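Local coordinates for protein STE5 (Saccharomyces cerevisiae, PDB 3FZE) that is a pheromone-response scaffold whose minimal scaffold domain co-catalyses phosphorylation of the MAP kinase Fus3 by the kinase Ste7, at residues L24-F28 with T29-E33; E166-S169 with W170-L174. All coordinates share one frame; numbering follows the deposited sequence.

Contact 1. Residues L24-F28 with T29-E33; sequences LQIDF and TKLKE
Asp27 OD1 takes two bonds from Thr29: the hydroxyl OG1 donates at 2.6 Å from OD1, on the syn side and 21° out of the carboxylate plane, and the backbone N lies 2.9 Å from the same oxygen, closing an Asx turn. CG stands anti to Asp27's own N (chi1 178°), which carries the carboxylate forward over the turn. With an alanine in place of Asp27, Thr29 N and OG1 would probably lose their shared acceptor and the turn would be freer to shift. The backbone winds through two successive turns: a weak bond from Lys30 N to Asp27 O (3.3 Å), then Leu31 N to Phe28 O at 3.2 Å. The extended Lys30 chain crosses the Asp27 side chain at about a right angle, CE 3.5 Å from Asp27 OD2, and passes on to bond through NZ with Asn120 OD1 and Asn118 O. On the apolar side, Leu31 CD1 rests 4.0 Å from Ile26 CG2, while Phe28 lies alongside Leu31 and has Ile26 CG2 over one face of its ring, toward the rim. In vWA domains the loop after the first strand commonly carries the metal-binding DxSxS motif; here DFTKL appears to occupy its place, with a leucine where the last serine would stand. One carboxylate oxygen, also approached weakly and at long range by Arg61, takes both Thr29 donors and so ties the turn to the strand end.

Contact 2. Residues E166-S169 with W170-L174; sequences EASS and WTFVL
Ser169 caps the last helix of this vWA-like alpha/beta fold, where the edge strand 165-167 ends and helix 170-180 begins after a two-residue link. The capping bond runs from Phe172 N to Ser169 OG, 3.1 Å long and nearly straight at 163°; with chi1 at 71° the hydroxyl sits between its own N and carbonyl carbon, within bonding distance of Phe172 N. The backbone of the same residue adds the first helical bond, Val173 N to Ser169 O at 3.2 Å, straighter still at 173°. Together they let one serine satisfy two amides of the helix start. The tightly packed part lies inward. Ala167 points its methyl toward the helix, and both it and Val173 touch Ile148 on the neighbouring strand 145-150; Val173 also meets Val150 there, as does the buried Trp170. The other side is slacker. Phe172, its CG anti to its backbone N, starts toward the link, but its ring runs off to helix 2-14, at Ser2, Thr5 and Ile6; Ala167 CB meets it loosely, 4.5 Å from CD2. Partly exposed Thr171 touches Val39 of helix 35-50. Ser168, by contrast, is exposed to solvent and contributes little more than its hydroxyl. Ser168 OG comes no nearer to the helix than Phe172 CB, 4.0 Å away, whereas Thr171 CB stands 3.7 Å from the capping oxygen, Ser169 OG.

Trp170, the first helical residue of contact 2, joins it to contact 1, whose centre is about 12 Å from that of contact 2. Its indole lies along the end of strand 19-26: CH2 is 3.5 Å from Gln25 O, CZ2 4.0 Å from Ile26 CG1 and CZ3 4.1 Å from Leu24 CD2. On the five-membered ring, NE1 packs 3.8 Å from Leu31 CD2 in the loop that follows. Strands 19-26 and 165-167 belong to one sheet but are separated in it by strands 111-117 and 145-150, so the tryptophan bridges the distance over the sheet. Helix 35-50 meets both sites, touching Leu31 and Trp170 through Ser36.

Contact 1. Residues L24-F28 with T29-E33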
loop_
_atom_site.group_PDB
_atom_site.type_symbol
_atom_site.label_atom_id
_atom_site.label_comp_id
_atom_site.label_asym_id
_atom_site.label_seq_id
_atom_site.Cartn_x
_atom_site.Cartn_y
_atom_site.Cartn_z
ATOM N N LEU A 24 -2.388 0.946 -2.356
ATOM C CA LEU A 24 -3.529 1.037 -1.452
ATOM C C LEU A 24 -4.832 1.009 -2.233
ATOM O O LEU A 24 -5.081 1.867 -3.077
ATOM C CB LEU A 24 -3.458 2.320 -0.609
ATOM C CG LEU A 24 -2.187 2.531 0.218
ATOM C CD1 LEU A 24 -2.327 3.821 1.021
ATOM C CD2 LEU A 24 -1.903 1.355 1.145
ATOM N N GLN A 25 -5.648 -0.006 -1.972
ATOM C CA GLN A 25 -6.946 -0.104 -2.607
ATOM C C GLN A 25 -7.995 0.253 -1.574
ATOM O O GLN A 25 -8.105 -0.414 -0.539
ATOM C CB GLN A 25 -7.156 -1.519 -3.111
ATOM C CG GLN A 25 -8.536 -1.745 -3.661
ATOM C CD GLN A 25 -8.640 -3.082 -4.355
ATOM O OE1 GLN A 25 -8.124 -4.083 -3.864
ATOM N NE2 GLN A 25 -9.295 -3.106 -5.514
ATOM N N ILE A 26 -8.740 1.323 -1.833
ATOM C CA ILE A 26 -9.705 1.815 -0.859
ATOM C C ILE A 26 -11.154 1.803 -1.350
ATOM O O ILE A 26 -11.490 2.412 -2.374
ATOM C CB ILE A 26 -9.352 3.239 -0.371
ATOM C CG1 ILE A 26 -7.881 3.308 0.053
ATOM C CG2 ILE A 26 -10.271 3.633 0.776
ATOM C CD1 ILE A 26 -7.392 4.706 0.430
ATOM N N ASP A 27 -11.990 1.078 -0.617
ATOM C CA ASP A 27 -13.445 1.179 -0.730
ATOM C C ASP A 27 -13.858 2.231 0.290
ATOM O O ASP A 27 -13.801 2.000 1.499
ATOM C CB ASP A 27 -14.095 -0.173 -0.415
ATOM C CG ASP A 27 -15.611 -0.124 -0.457
ATOM O OD1 ASP A 27 -16.174 0.986 -0.369
ATOM O OD2 ASP A 27 -16.248 -1.200 -0.567
ATOM N N PHE A 28 -14.231 3.404 -0.201
ATOM C CA PHE A 28 -14.500 4.541 0.667
ATOM C C PHE A 28 -15.779 4.383 1.480
ATOM O O PHE A 28 -15.933 5.006 2.532
ATOM C CB PHE A 28 -14.549 5.829 -0.153
ATOM C CG PHE A 28 -13.251 6.177 -0.799
ATOM C CD1 PHE A 28 -12.287 6.891 -0.101
ATOM C CD2 PHE A 28 -12.982 5.785 -2.100
ATOM C CE1 PHE A 28 -11.090 7.218 -0.692
ATOM C CE2 PHE A 28 -11.780 6.102 -2.693
ATOM C CZ PHE A 28 -10.837 6.820 -1.987
ATOM N N THR A 29 -16.686 3.545 0.995
ATOM C CA THR A 29 -17.971 3.343 1.663
ATOM C C THR A 29 -17.822 2.554 2.964
ATOM O O THR A 29 -18.693 2.606 3.834
ATOM C CB THR A 29 -18.991 2.634 0.744
ATOM O OG1 THR A 29 -18.622 1.259 0.574
ATOM C CG2 THR A 29 -19.062 3.317 -0.620
ATOM N N LYS A 30 -16.714 1.830 3.101
ATOM C CA LYS A 30 -16.480 1.038 4.303
ATOM C C LYS A 30 -15.888 1.877 5.432
ATOM O O LYS A 30 -15.839 1.434 6.580
ATOM C CB LYS A 30 -15.574 -0.156 4.004
ATOM C CG LYS A 30 -16.177 -1.160 3.042
ATOM C CD LYS A 30 -15.304 -2.394 2.906
ATOM C CE LYS A 30 -16.011 -3.477 2.104
ATOM N NZ LYS A 30 -15.390 -4.813 2.334
ATOM N N LEU A 31 -15.438 3.085 5.102
ATOM C CA LEU A 31 -14.834 3.972 6.092
ATOM C C LEU A 31 -15.896 4.630 6.976
ATOM O O LEU A 31 -16.694 5.442 6.508
ATOM C CB LEU A 31 -13.964 5.027 5.405
ATOM C CG LEU A 31 -12.895 4.427 4.487
ATOM C CD1 LEU A 31 -12.069 5.512 3.806
ATOM C CD2 LEU A 31 -12.009 3.454 5.258
ATOM N N LYS A 32 -15.893 4.264 8.254
ATOM C CA LYS A 32 -16.911 4.706 9.203
ATOM C C LYS A 32 -16.554 6.019 9.892
ATOM O O LYS A 32 -17.359 6.576 10.639
ATOM C CB LYS A 32 -17.165 3.623 10.257
ATOM N N GLU A 33 -15.340 6.503 9.652
ATOM C CA GLU A 33 -14.902 7.784 10.204
ATOM C C GLU A 33 -13.723 8.347 9.412
ATOM O O GLU A 33 -13.274 7.732 8.449
ATOM C CB GLU A 33 -14.575 7.674 11.703
ATOM C CG GLU A 33 -13.375 6.810 12.054
ATOM C CD GLU A 33 -13.672 5.321 12.002
ATOM O OE1 GLU A 33 -14.854 4.947 11.859
ATOM O OE2 GLU A 33 -12.718 4.523 12.113
#

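Contact 2. Residues E166-S169 with W170-L174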
loop_
_atom_site.group_PDB
_atom_site.type_symbol
_atom_site.label_atom_id
_atom_site.label_comp_id
_atom_site.label_asym_id
_atom_site.label_seq_id
_atom_site.Cartn_x
_atom_site.Cartn_y
_atom_site.Cartn_z
ATOM N N GLU A 166 -4.247 -10.469 7.576
ATOM C CA GLU A 166 -5.456 -9.721 7.923
ATOM C C GLU A 166 -5.221 -8.752 9.071
ATOM O O GLU A 166 -4.502 -9.058 10.020
ATOM C CB GLU A 166 -6.612 -10.664 8.264
ATOM C CG GLU A 166 -7.226 -11.357 7.057
ATOM C CD GLU A 166 -8.267 -12.391 7.445
ATOM O OE1 GLU A 166 -9.121 -12.090 8.307
ATOM O OE2 GLU A 166 -8.233 -13.507 6.884
ATOM N N ALA A 167 -5.837 -7.579 8.988
ATOM C CA ALA A 167 -5.659 -6.566 10.018
ATOM C C ALA A 167 -6.968 -5.854 10.327
ATOM O O ALA A 167 -7.867 -5.798 9.490
ATOM C CB ALA A 167 -4.605 -5.568 9.593
ATOM N N SER A 168 -7.057 -5.289 11.528
ATOM C CA SER A 168 -8.308 -4.721 12.015
ATOM C C SER A 168 -8.656 -3.369 11.396
ATOM O O SER A 168 -9.828 -3.071 11.161
ATOM C CB SER A 168 -8.268 -4.589 13.539
ATOM O OG SER A 168 -7.254 -3.685 13.929
ATOM N N SER A 169 -7.646 -2.547 11.144
ATOM C CA SER A 169 -7.894 -1.204 10.638
ATOM C C SER A 169 -6.735 -0.669 9.819
ATOM O O SER A 169 -5.604 -1.171 9.909
ATOM C CB SER A 169 -8.196 -0.238 11.792
ATOM O OG SER A 169 -7.034 0.032 12.573
ATOM N N TRP A 170 -7.019 0.366 9.035
ATOM C CA TRP A 170 -5.977 1.121 8.346
ATOM C C TRP A 170 -4.971 1.695 9.334
ATOM O O TRP A 170 -3.766 1.725 9.073
ATOM C CB TRP A 170 -6.594 2.262 7.525
ATOM C CG TRP A 170 -7.348 1.784 6.314
ATOM C CD1 TRP A 170 -8.705 1.650 6.194
ATOM C CD2 TRP A 170 -6.794 1.357 5.062
ATOM N NE1 TRP A 170 -9.028 1.177 4.949
ATOM C CE2 TRP A 170 -7.877 0.983 4.234
ATOM C CE3 TRP A 170 -5.490 1.258 4.556
ATOM C CZ2 TRP A 170 -7.696 0.523 2.929
ATOM C CZ3 TRP A 170 -5.316 0.795 3.258
ATOM C CH2 TRP A 170 -6.412 0.434 2.463
ATOM N N THR A 171 -5.468 2.162 10.471
ATOM C CA THR A 171 -4.610 2.788 11.464
ATOM C C THR A 171 -3.580 1.793 11.989
ATOM O O THR A 171 -2.389 2.103 12.061
ATOM C CB THR A 171 -5.442 3.379 12.615
ATOM O OG1 THR A 171 -6.195 4.498 12.127
ATOM C CG2 THR A 171 -4.537 3.843 13.756
ATOM N N PHE A 172 -4.032 0.590 12.331
ATOM C CA PHE A 172 -3.111 -0.403 12.878
ATOM C C PHE A 172 -2.044 -0.799 11.868
ATOM O O PHE A 172 -0.859 -0.838 12.195
ATOM C CB PHE A 172 -3.843 -1.657 13.374
ATOM C CG PHE A 172 -2.910 -2.713 13.883
ATOM C CD1 PHE A 172 -2.460 -2.680 15.189
ATOM C CD2 PHE A 172 -2.444 -3.709 13.040
ATOM C CE1 PHE A 172 -1.577 -3.636 15.657
ATOM C CE2 PHE A 172 -1.560 -4.665 13.500
ATOM C CZ PHE A 172 -1.127 -4.625 14.809
ATOM N N VAL A 173 -2.465 -1.082 10.639
ATOM C CA VAL A 173 -1.533 -1.471 9.587
ATOM C C VAL A 173 -0.497 -0.388 9.327
ATOM O O VAL A 173 0.713 -0.650 9.309
ATOM C CB VAL A 173 -2.268 -1.763 8.265
ATOM C CG1 VAL A 173 -1.269 -1.951 7.128
ATOM C CG2 VAL A 173 -3.141 -2.993 8.411
ATOM N N LEU A 174 -0.970 0.838 9.145
ATOM C CA LEU A 174 -0.085 1.936 8.765
ATOM C C LEU A 174 0.791 2.447 9.918
ATOM O O LEU A 174 1.950 2.797 9.708
ATOM C CB LEU A 174 -0.885 3.065 8.107
ATOM C CG LEU A 174 -1.517 2.643 6.779
ATOM C CD1 LEU A 174 -2.441 3.732 6.245
ATOM C CD2 LEU A 174 -0.428 2.298 5.772
#